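Local coordinates for deoxy-D-mannose-octulosonate 8-phosphate phosphatase (Haemophilus influenzae Rd, PDB 1K1E), which hydrolyses 3-deoxy-D-manno-octulosonate 8-phosphate to 3-deoxy-D-manno-octulosonate and inorganic phosphate, a step of lipopolysaccharide biosynthesis, at residues 11-16 / 103-108. Sequence-based numbering, arbitrary orientation.
Sequences VITDVD and AYIGDD. With CO (cobalt (II) ion), chain M.
Ile-12 and Tyr-104 meet on one face of two parallel neighbouring strands, CG2 of Ile-12 lying 3.6 Å from CE1 of Tyr-104 in an oblique approach to the ring. On the other face Thr-13 and Ile-105 extend in the same direction, Thr-13 OG1 being 3.2 Å from Ile-105 CG2; that hydroxyl, anti to its own backbone N (chi1 -177°), donates to Asp-14 O. Backbone bonds Ile-12 N to Ala-103 O, Ile-105 N to Ile-12 O and Asp-14 N to Ile-105 O close this tight half, which Phe-148 and Met-151 of helix 147-158 cover on the Thr-13 face. These are central strands of the HAD-type parallel sheet, and their C-terminal ends carry the metal site. There the strand pairing stops, and cobalt bridges the two segments through Asp-14 OD2 and Asp-107 OD2, each at 2.0 Å, and Asp-16 O at 2.2 Å. Asp-14 OD2 and Asp-107 OD2 stand 2.8 Å apart, a closeness that the shared cation probably makes tolerable, and the two carboxylate planes differ by 12°. Three waters complete the six ligands on this wetter side; one donates to Asp-14 OD1, another to Asp-107 OD1. Lys-84 pairs with Asp-14 OD1, and Arg-39 of a second subunit with Asp-107 OD1.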
loop_
_atom_site.group_PDB
_atom_site.type_symbol
_atom_site.label_atom_id
_atom_site.label_comp_id
_atom_site.label_asym_id
_atom_site.label_seq_id
_atom_site.Cartn_x
_atom_site.Cartn_y
_atom_site.Cartn_z
ATOM N N VAL A 11 24.117 -12.731 -5.967
ATOM C CA VAL A 11 23.364 -11.533 -5.577
ATOM C C VAL A 11 22.890 -11.792 -4.171
ATOM O O VAL A 11 22.268 -12.829 -3.890
ATOM C CB VAL A 11 22.162 -11.360 -6.454
ATOM C CG1 VAL A 11 21.204 -10.254 -5.864
ATOM C CG2 VAL A 11 22.624 -10.994 -7.824
ATOM N N ILE A 12 23.257 -10.905 -3.258
ATOM C CA ILE A 12 22.790 -10.981 -1.857
ATOM C C ILE A 12 21.777 -9.819 -1.698
ATOM O O ILE A 12 22.094 -8.630 -2.034
ATOM C CB ILE A 12 23.954 -10.708 -0.873
ATOM C CG1 ILE A 12 24.986 -11.824 -0.948
ATOM C CG2 ILE A 12 23.423 -10.607 0.580
ATOM C CD1 ILE A 12 26.252 -11.398 -0.231
ATOM N N THR A 13 20.614 -10.128 -1.146
ATOM C CA THR A 13 19.620 -9.108 -0.969
ATOM C C THR A 13 19.143 -8.941 0.482
ATOM O O THR A 13 18.872 -9.910 1.217
ATOM C CB THR A 13 18.370 -9.360 -1.894
ATOM O OG1 THR A 13 17.445 -8.280 -1.717
ATOM C CG2 THR A 13 17.628 -10.582 -1.503
ATOM N N ASP A 14 19.106 -7.683 0.906
ATOM C CA ASP A 14 18.541 -7.333 2.194
ATOM C C ASP A 14 17.043 -7.645 2.023
ATOM O O ASP A 14 16.529 -7.835 0.912
ATOM C CB ASP A 14 18.708 -5.812 2.456
ATOM C CG ASP A 14 17.862 -5.326 3.599
ATOM O OD1 ASP A 14 17.770 -6.036 4.616
ATOM O OD2 ASP A 14 17.313 -4.223 3.485
ATOM N N VAL A 15 16.318 -7.750 3.137
ATOM C CA VAL A 15 14.893 -8.012 3.034
ATOM C C VAL A 15 13.965 -6.803 3.218
ATOM O O VAL A 15 13.292 -6.375 2.288
ATOM C CB VAL A 15 14.436 -9.120 4.084
ATOM C CG1 VAL A 15 12.921 -9.272 4.098
ATOM C CG2 VAL A 15 15.106 -10.451 3.694
ATOM N N ASP A 16 13.933 -6.253 4.419
ATOM C CA ASP A 16 12.960 -5.166 4.651
ATOM C C ASP A 16 13.344 -3.913 3.961
ATOM O O ASP A 16 14.424 -3.423 4.181
ATOM C CB ASP A 16 12.804 -4.933 6.147
ATOM C CG ASP A 16 12.287 -6.180 6.848
ATOM O OD1 ASP A 16 11.159 -6.603 6.491
ATOM O OD2 ASP A 16 13.023 -6.756 7.682
ATOM N N ALA A 103 26.953 -9.010 -5.847
ATOM C CA ALA A 103 26.281 -7.701 -5.857
ATOM C C ALA A 103 25.332 -7.710 -4.677
ATOM O O ALA A 103 24.830 -8.754 -4.334
ATOM C CB ALA A 103 25.481 -7.491 -7.131
ATOM N N TYR A 104 25.071 -6.537 -4.086
ATOM C CA TYR A 104 24.215 -6.428 -2.909
ATOM C C TYR A 104 23.158 -5.373 -3.191
ATOM O O TYR A 104 23.429 -4.420 -3.898
ATOM C CB TYR A 104 24.999 -5.893 -1.714
ATOM C CG TYR A 104 24.272 -5.956 -0.402
ATOM C CD1 TYR A 104 24.290 -7.111 0.407
ATOM C CD2 TYR A 104 23.481 -4.870 0.040
ATOM C CE1 TYR A 104 23.548 -7.190 1.607
ATOM C CE2 TYR A 104 22.788 -4.948 1.195
ATOM C CZ TYR A 104 22.795 -6.079 1.980
ATOM O OH TYR A 104 22.068 -6.102 3.143
ATOM N N ILE A 105 21.985 -5.523 -2.599
ATOM C CA ILE A 105 20.957 -4.505 -2.794
ATOM C C ILE A 105 20.389 -4.194 -1.420
ATOM O O ILE A 105 19.946 -5.101 -0.716
ATOM C CB ILE A 105 19.830 -4.962 -3.823
ATOM C CG1 ILE A 105 18.727 -3.855 -3.887
ATOM C CG2 ILE A 105 19.359 -6.436 -3.565
ATOM C CD1 ILE A 105 17.701 -4.145 -5.061
ATOM N N GLY A 106 20.382 -2.913 -1.038
ATOM C CA GLY A 106 19.938 -2.583 0.310
ATOM C C GLY A 106 19.211 -1.269 0.287
ATOM O O GLY A 106 19.054 -0.650 -0.787
ATOM N N ASP A 107 18.725 -0.887 1.454
ATOM C CA ASP A 107 17.956 0.385 1.545
ATOM C C ASP A 107 18.328 1.285 2.721
ATOM O O ASP A 107 17.813 2.398 2.792
ATOM C CB ASP A 107 16.469 0.122 1.714
ATOM C CG ASP A 107 16.127 -0.493 3.077
ATOM O OD1 ASP A 107 15.225 -0.014 3.796
ATOM O OD2 ASP A 107 16.764 -1.481 3.452
ATOM N N ASP A 108 19.127 0.788 3.657
ATOM C CA ASP A 108 19.388 1.611 4.861
ATOM C C ASP A 108 20.792 1.548 5.413
ATOM O O ASP A 108 21.664 0.837 4.861
ATOM C CB ASP A 108 18.350 1.217 5.974
ATOM C CG ASP A 108 18.023 2.366 6.934
ATOM O OD1 ASP A 108 17.183 2.122 7.852
ATOM O OD2 ASP A 108 18.567 3.493 6.739
HETATM CO CO CO M . 16.435 -2.946 4.824
HETATM O O HOH W 1 16.170 -4.680 6.122
HETATM O O HOH W 2 15.301 -1.614 5.972
HETATM O O HOH W 3 18.308 -2.583 5.771
#